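Local coordinates for protein hydroxyethylphosphonate dioxygenase (Streptomyces albus, PDB 6B9R) that uses a bound iron and molecular oxygen to convert 2-hydroxyethylphosphonate, probably into hydroxymethylphosphonate with cleavage of its carbon-carbon bond, at residues 18-22 / 46-50; 236-242 / 295-300. Residues are numbered along the deposited sequence.

Interaction 1: residues 18-22 / 46-50; sequences AALLR and FGDYV
Two helices of the N-terminal helical region cross here, 18-22 within helix 10-27 and 46-50 in the short helix 46-51. Their axes approach to 9.2 Å at 135° between N-to-C directions, and A18 and V50 are the closest pair, CA to CA 4.7 Å. There A18 CB sits 3.3 Å from V50 O, which small alanine permits. V50 (chi1 t) has the largest buried area; its CG1 lies 3.7 Å from R22 NE. R22 (t, p, p) folds its guanidinium so that V50 CG2 and F46 CE2 lie over one face, with R22 NH1 3.8 Å from F46 CE2, at the ring edge. L21 (t, p) packs beside them, CG 3.8 Å from F46 CZ and CD2 4.0 Å from Y49 CB. With helix 32-39, which also touches F46, the layout is consistent with a small helical bundle. No hydrogen bond joins the two segments: the contact is van der Waals packing, and R22 satisfies its charge through a salt bridge to D32.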
ATOM      1  N   ALA A  18     -22.120  -2.811  -1.300  1.00 20.35           N
ATOM      2  CA  ALA A  18     -22.968  -1.839  -1.984  1.00 20.52           C
ATOM      3  C   ALA A  18     -22.278  -0.485  -2.067  1.00 25.67           C
ATOM      4  O   ALA A  18     -22.328   0.187  -3.105  1.00 23.22           O
ATOM      5  CB  ALA A  18     -24.310  -1.719  -1.269  1.00 21.31           C
ATOM      6  N   ALA A  19     -21.614  -0.071  -0.985  1.00 20.01           N
ATOM      7  CA  ALA A  19     -20.901   1.201  -1.010  1.00 19.61           C
ATOM      8  C   ALA A  19     -19.764   1.184  -2.025  1.00 24.43           C
ATOM      9  O   ALA A  19     -19.487   2.207  -2.658  1.00 19.45           O
ATOM     10  CB  ALA A  19     -20.374   1.557   0.377  1.00 21.68           C
ATOM     11  N   LEU A  20     -19.091   0.034  -2.196  1.00 18.55           N
ATOM     12  CA  LEU A  20     -18.040  -0.060  -3.211  1.00 17.84           C
ATOM     13  C   LEU A  20     -18.600   0.077  -4.614  1.00 19.10           C
ATOM     14  O   LEU A  20     -17.917   0.591  -5.511  1.00 18.39           O
ATOM     15  CB  LEU A  20     -17.302  -1.388  -3.116  1.00 17.59           C
ATOM     16  CG  LEU A  20     -16.431  -1.515  -1.875  1.00 17.49           C
ATOM     17  CD1 LEU A  20     -15.838  -2.899  -1.833  1.00 22.45           C
ATOM     18  CD2 LEU A  20     -15.333  -0.434  -1.846  1.00 18.15           C
ATOM     19  N   LEU A  21     -19.820  -0.411  -4.828  1.00 21.21           N
ATOM     20  CA  LEU A  21     -20.431  -0.288  -6.148  1.00 19.61           C
ATOM     21  C   LEU A  21     -20.766   1.161  -6.464  1.00 24.91           C
ATOM     22  O   LEU A  21     -20.535   1.626  -7.590  1.00 18.97           O
ATOM     23  CB  LEU A  21     -21.677  -1.156  -6.226  1.00 18.91           C
ATOM     24  CG  LEU A  21     -22.426  -1.019  -7.557  1.00 18.97           C
ATOM     25  CD1 LEU A  21     -21.505  -1.396  -8.705  1.00 20.67           C
ATOM     26  CD2 LEU A  21     -23.671  -1.892  -7.539  1.00 24.76           C
ATOM     27  N   ARG A  22     -21.343   1.882  -5.497  1.00 18.74           N
ATOM     28  CA  ARG A  22     -21.596   3.305  -5.706  1.00 18.75           C
ATOM     29  C   ARG A  22     -20.287   4.062  -5.899  1.00 18.09           C
ATOM     30  O   ARG A  22     -20.182   4.940  -6.766  1.00 19.21           O
ATOM     31  CB  ARG A  22     -22.382   3.889  -4.527  1.00 19.34           C
ATOM     32  CG  ARG A  22     -22.458   5.426  -4.541  1.00 23.38           C
ATOM     33  CD  ARG A  22     -23.244   5.954  -5.746  1.00 20.68           C
ATOM     34  NE  ARG A  22     -24.681   5.819  -5.544  1.00 21.98           N
ATOM     35  CZ  ARG A  22     -25.595   6.034  -6.486  1.00 23.86           C
ATOM     36  NH1 ARG A  22     -25.223   6.382  -7.711  1.00 20.91           N
ATOM     37  NH2 ARG A  22     -26.885   5.895  -6.203  1.00 25.01           N
ATOM     38  N   PHE A  46     -30.602   1.013 -10.175  1.00 24.84           N
ATOM     39  CA  PHE A  46     -29.261   1.069  -9.591  1.00 23.58           C
ATOM     40  C   PHE A  46     -29.320   1.377  -8.099  1.00 27.71           C
ATOM     41  O   PHE A  46     -28.541   0.824  -7.309  1.00 24.87           O
ATOM     42  CB  PHE A  46     -28.393   2.095 -10.330  1.00 24.31           C
ATOM     43  CG  PHE A  46     -26.915   1.977 -10.018  1.00 21.84           C
ATOM     44  CD1 PHE A  46     -26.194   0.852 -10.410  1.00 20.08           C
ATOM     45  CD2 PHE A  46     -26.246   2.990  -9.341  1.00 23.16           C
ATOM     46  CE1 PHE A  46     -24.829   0.739 -10.123  1.00 20.50           C
ATOM     47  CE2 PHE A  46     -24.880   2.875  -9.050  1.00 20.44           C
ATOM     48  CZ  PHE A  46     -24.183   1.755  -9.452  1.00 19.26           C
ATOM     49  N   GLY A  47     -30.261   2.232  -7.692  1.00 26.44           N
ATOM     50  CA  GLY A  47     -30.424   2.537  -6.283  1.00 25.47           C
ATOM     51  C   GLY A  47     -30.774   1.328  -5.436  1.00 30.35           C
ATOM     52  O   GLY A  47     -30.460   1.295  -4.245  1.00 33.41           O
ATOM     53  N   ASP A  48     -31.418   0.317  -6.030  1.00 25.09           N
ATOM     54  CA  ASP A  48     -31.727  -0.892  -5.268  1.00 27.96           C
ATOM     55  C   ASP A  48     -30.484  -1.730  -4.993  1.00 29.90           C
ATOM     56  O   ASP A  48     -30.421  -2.430  -3.974  1.00 30.86           O
ATOM     57  CB  ASP A  48     -32.764  -1.725  -6.002  1.00 33.11           C
ATOM     58  CG  ASP A  48     -34.096  -1.012  -6.115  1.00 43.34           C
ATOM     59  OD1 ASP A  48     -34.578  -0.489  -5.089  1.00 45.02           O
ATOM     60  OD2 ASP A  48     -34.640  -0.949  -7.230  1.00 50.07           O
ATOM     61  N   TYR A  49     -29.496  -1.684  -5.884  1.00 27.47           N
ATOM     62  CA  TYR A  49     -28.240  -2.384  -5.629  1.00 22.25           C
ATOM     63  C   TYR A  49     -27.355  -1.602  -4.671  1.00 27.90           C
ATOM     64  O   TYR A  49     -26.654  -2.190  -3.837  1.00 29.15           O
ATOM     65  CB  TYR A  49     -27.506  -2.630  -6.945  1.00 22.51           C
ATOM     66  CG  TYR A  49     -28.234  -3.591  -7.832  1.00 24.14           C
ATOM     67  CD1 TYR A  49     -28.100  -4.960  -7.648  1.00 22.10           C
ATOM     68  CD2 TYR A  49     -29.092  -3.138  -8.823  1.00 29.22           C
ATOM     69  CE1 TYR A  49     -28.771  -5.851  -8.440  1.00 27.16           C
ATOM     70  CE2 TYR A  49     -29.783  -4.026  -9.622  1.00 27.83           C
ATOM     71  CZ  TYR A  49     -29.611  -5.384  -9.428  1.00 35.56           C
ATOM     72  OH  TYR A  49     -30.280  -6.286 -10.213  1.00 41.00           O
ATOM     73  N   VAL A  50     -27.367  -0.279  -4.789  1.00 21.84           N
ATOM     74  CA  VAL A  50     -26.540   0.548  -3.925  1.00 24.49           C
ATOM     75  C   VAL A  50     -27.121   0.639  -2.516  1.00 30.68           C
ATOM     76  O   VAL A  50     -26.373   0.779  -1.544  1.00 32.86           O
ATOM     77  CB  VAL A  50     -26.362   1.925  -4.582  1.00 33.12           C
ATOM     78  CG1 VAL A  50     -25.938   2.961  -3.564  1.00 39.34           C
ATOM     79  CG2 VAL A  50     -25.334   1.824  -5.708  1.00 28.99           C
TER

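Interaction 2: residues 236-242 / 295-300; sequences GDHGAML and ELLVPH
This contact closes the ends of a Cro/C1-type helix-turn-helix unit, setting the start of helix 238-249 against the 295-300 segment that follows helix 279-288, within the same unit. G236 and D237 are non-helical (G236 phi/psi 79/-6), helix begins at H238, and L297 to H300 run extended. The segments pass in opposite directions, with CA distances of 4.8 Å for G236 to H300 and 6.0 Å for M241 to L296.

Among polar contacts, D237 is the N-cap: its OD1 accepts from A240 N at 3.2 Å. Across the segments G236 N gives P299 O a weak hydrogen bond of 3.0 Å. H238 (chi1 m) bonds through ND1 to P274 O, and more weakly to G236 O at 3.2 Å.

Van der Waals packing centres on V298 (chi1 t), whose CG2 lies 3.5 Å from M241 CB and over one face of the H238 ring. M241 (t, p) also brings CG to 3.4 Å from E295 O, while L242 CD1 meets L296 CD2 at 4.4 Å.

In the aromatic contacts, G236 CA makes a CH-pi approach over the H300 ring, 4.1 Å from its centroid; a CB on residue 236 would clash with H300 ND1. The H238 and H300 rings meet obliquely, centroids 5.9 Å apart.

One water bridges the two backbones, donating to H238 O (3.0 Å) and L296 O (2.7 Å).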
ATOM      1  N   GLY A 236      19.556   1.080   1.400  1.00 27.36           N
ATOM      2  CA  GLY A 236      20.715   1.907   1.649  1.00 31.30           C
ATOM      3  C   GLY A 236      21.285   2.643   0.456  1.00 23.78           C
ATOM      4  O   GLY A 236      22.209   3.447   0.636  1.00 29.57           O
ATOM      5  N   ASP A 237      20.782   2.413  -0.758  1.00 27.36           N
ATOM      6  CA  ASP A 237      21.344   3.063  -1.945  1.00 26.00           C
ATOM      7  C   ASP A 237      20.617   4.381  -2.192  1.00 24.76           C
ATOM      8  O   ASP A 237      19.623   4.445  -2.926  1.00 19.79           O
ATOM      9  CB  ASP A 237      21.258   2.151  -3.163  1.00 29.68           C
ATOM     10  CG  ASP A 237      22.128   2.631  -4.310  1.00 29.44           C
ATOM     11  OD1 ASP A 237      22.509   3.823  -4.329  1.00 28.28           O
ATOM     12  OD2 ASP A 237      22.442   1.815  -5.197  1.00 35.00           O
ATOM     13  N   HIS A 238      21.157   5.454  -1.612  1.00 23.12           N
ATOM     14  CA  HIS A 238      20.523   6.761  -1.741  1.00 23.10           C
ATOM     15  C   HIS A 238      20.688   7.341  -3.136  1.00 17.67           C
ATOM     16  O   HIS A 238      19.801   8.057  -3.610  1.00 17.42           O
ATOM     17  CB  HIS A 238      21.092   7.718  -0.694  1.00 24.24           C
ATOM     18  CG  HIS A 238      20.677   7.375   0.699  1.00 24.72           C
ATOM     19  ND1 HIS A 238      21.363   6.465   1.475  1.00 26.10           N
ATOM     20  CD2 HIS A 238      19.617   7.782   1.437  1.00 17.32           C
ATOM     21  CE1 HIS A 238      20.749   6.337   2.640  1.00 26.57           C
ATOM     22  NE2 HIS A 238      19.689   7.126   2.644  1.00 24.34           N
ATOM     23  N   GLY A 239      21.815   7.073  -3.797  1.00 21.51           N
ATOM     24  CA  GLY A 239      21.981   7.555  -5.158  1.00 19.37           C
ATOM     25  C   GLY A 239      20.927   7.005  -6.100  1.00 21.11           C
ATOM     26  O   GLY A 239      20.436   7.716  -6.981  1.00 22.33           O
ATOM     27  N   ALA A 240      20.557   5.731  -5.924  1.00 20.31           N
ATOM     28  CA  ALA A 240      19.534   5.130  -6.774  1.00 21.83           C
ATOM     29  C   ALA A 240      18.172   5.769  -6.536  1.00 25.36           C
ATOM     30  O   ALA A 240      17.408   5.993  -7.483  1.00 21.11           O
ATOM     31  CB  ALA A 240      19.453   3.623  -6.524  1.00 20.81           C
ATOM     32  N   MET A 241      17.857   6.037  -5.270  1.00 18.92           N
ATOM     33  CA  MET A 241      16.642   6.750  -4.897  1.00 18.78           C
ATOM     34  C   MET A 241      16.597   8.128  -5.547  1.00 20.62           C
ATOM     35  O   MET A 241      15.578   8.524  -6.122  1.00 16.71           O
ATOM     36  CB  MET A 241      16.591   6.857  -3.374  1.00 20.49           C
ATOM     37  CG  MET A 241      15.327   7.427  -2.765  1.00 28.89           C
ATOM     38  SD  MET A 241      13.985   6.235  -2.847  1.00 42.24           S
ATOM     39  CE  MET A 241      13.142   6.970  -4.221  1.00 20.86           C
ATOM     40  N   LEU A 242      17.700   8.879  -5.460  1.00 17.00           N
ATOM     41  CA  LEU A 242      17.759  10.181  -6.115  1.00 17.34           C
ATOM     42  C   LEU A 242      17.566  10.048  -7.622  1.00 20.00           C
ATOM     43  O   LEU A 242      16.765  10.779  -8.220  1.00 21.41           O
ATOM     44  CB  LEU A 242      19.087  10.865  -5.796  1.00 15.94           C
ATOM     45  CG  LEU A 242      19.317  12.214  -6.479  1.00 18.53           C
ATOM     46  CD1 LEU A 242      18.260  13.232  -6.031  1.00 27.77           C
ATOM     47  CD2 LEU A 242      20.726  12.728  -6.186  1.00 19.94           C
ATOM     48  N   GLU A 295      11.270  11.184   1.202  1.00 22.52           N
ATOM     49  CA  GLU A 295      11.271  10.363   0.000  1.00 17.39           C
ATOM     50  C   GLU A 295      12.654  10.144  -0.597  1.00 18.75           C
ATOM     51  O   GLU A 295      12.785   9.295  -1.487  1.00 25.42           O
ATOM     52  CB  GLU A 295      10.343  10.984  -1.058  1.00 17.34           C
ATOM     53  CG  GLU A 295       8.905  11.036  -0.586  1.00 18.89           C
ATOM     54  CD  GLU A 295       8.305   9.641  -0.391  1.00 24.17           C
ATOM     55  OE1 GLU A 295       8.751   8.688  -1.067  1.00 21.71           O
ATOM     56  OE2 GLU A 295       7.382   9.498   0.436  1.00 25.87           O
ATOM     57  N   LEU A 296      13.684  10.870  -0.145  1.00 17.54           N
ATOM     58  CA  LEU A 296      15.049  10.662  -0.622  1.00 17.71           C
ATOM     59  C   LEU A 296      15.871   9.789   0.316  1.00 23.87           C
ATOM     60  O   LEU A 296      17.035   9.500   0.015  1.00 24.21           O
ATOM     61  CB  LEU A 296      15.753  12.005  -0.823  1.00 21.73           C
ATOM     62  CG  LEU A 296      15.125  12.967  -1.842  1.00 19.52           C
ATOM     63  CD1 LEU A 296      15.950  14.267  -1.908  1.00 19.82           C
ATOM     64  CD2 LEU A 296      15.027  12.345  -3.222  1.00 24.68           C
ATOM     65  N   LEU A 297      15.297   9.370   1.443  1.00 22.93           N
ATOM     66  CA  LEU A 297      15.968   8.514   2.412  1.00 20.70           C
ATOM     67  C   LEU A 297      15.579   7.061   2.167  1.00 23.68           C
ATOM     68  O   LEU A 297      14.428   6.767   1.843  1.00 21.38           O
ATOM     69  CB  LEU A 297      15.604   8.916   3.840  1.00 20.31           C
ATOM     70  CG  LEU A 297      16.096  10.288   4.303  1.00 20.63           C
ATOM     71  CD1 LEU A 297      15.731  10.481   5.769  1.00 22.32           C
ATOM     72  CD2 LEU A 297      17.606  10.393   4.111  1.00 22.95           C
ATOM     73  N   VAL A 298      16.543   6.159   2.313  1.00 21.65           N
ATOM     74  CA  VAL A 298      16.355   4.741   2.041  1.00 20.95           C
ATOM     75  C   VAL A 298      16.668   3.983   3.322  1.00 23.85           C
ATOM     76  O   VAL A 298      17.709   4.228   3.932  1.00 24.29           O
ATOM     77  CB  VAL A 298      17.249   4.239   0.891  1.00 29.77           C
ATOM     78  CG1 VAL A 298      16.898   2.802   0.525  1.00 26.02           C
ATOM     79  CG2 VAL A 298      17.120   5.146  -0.322  1.00 25.14           C
ATOM     80  N   PRO A 299      15.818   3.068   3.768  1.00 25.97           N
ATOM     81  CA  PRO A 299      16.143   2.322   4.980  1.00 24.57           C
ATOM     82  C   PRO A 299      17.314   1.394   4.730  1.00 25.23           C
ATOM     83  O   PRO A 299      17.542   0.930   3.611  1.00 27.92           O
ATOM     84  CB  PRO A 299      14.860   1.536   5.272  1.00 25.43           C
ATOM     85  CG  PRO A 299      14.254   1.349   3.932  1.00 28.02           C
ATOM     86  CD  PRO A 299      14.541   2.630   3.188  1.00 30.23           C
ATOM     87  N   HIS A 300      18.089   1.182   5.784  1.00 29.39           N
ATOM     88  CA  HIS A 300      19.093   0.138   5.788  1.00 32.98           C
ATOM     89  C   HIS A 300      18.478  -1.118   6.378  1.00 37.05           C
ATOM     90  O   HIS A 300      17.410  -1.086   6.994  1.00 43.21           O
ATOM     91  CB  HIS A 300      20.317   0.570   6.590  1.00 36.48           C
ATOM     92  CG  HIS A 300      21.009   1.772   6.029  1.00 46.30           C
ATOM     93  ND1 HIS A 300      22.080   1.679   5.164  1.00 50.94           N
ATOM     94  CD2 HIS A 300      20.781   3.095   6.204  1.00 52.16           C
ATOM     95  CE1 HIS A 300      22.484   2.892   4.835  1.00 51.75           C
ATOM     96  NE2 HIS A 300      21.713   3.770   5.453  1.00 49.81           N
TER
HETATM   97  O   HOH W   1      18.749  10.292  -1.935  1.00 20.24           O

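In the fold
From the N terminus, interaction 1 comes first: helix 10-27 turns through helix 32-39 and is met again by helix 46-51, closing a loop of 23 residues. The chain then enters the beta-strand core that carries the iron site of H149, Q153 and H190, before interaction 2 opens. That contact closes a longer loop of 52 residues, enclosing helices 253-260, 264-271 and 279-288, after which the chain returns through strand 307-310 to the edge of the sheet holding strand 152-158. The two are in series, neither nested nor crossed, with centres 43 Å apart. Both lie near the second subunit: L20 packs on its R218, and L297 on its own counterpart there.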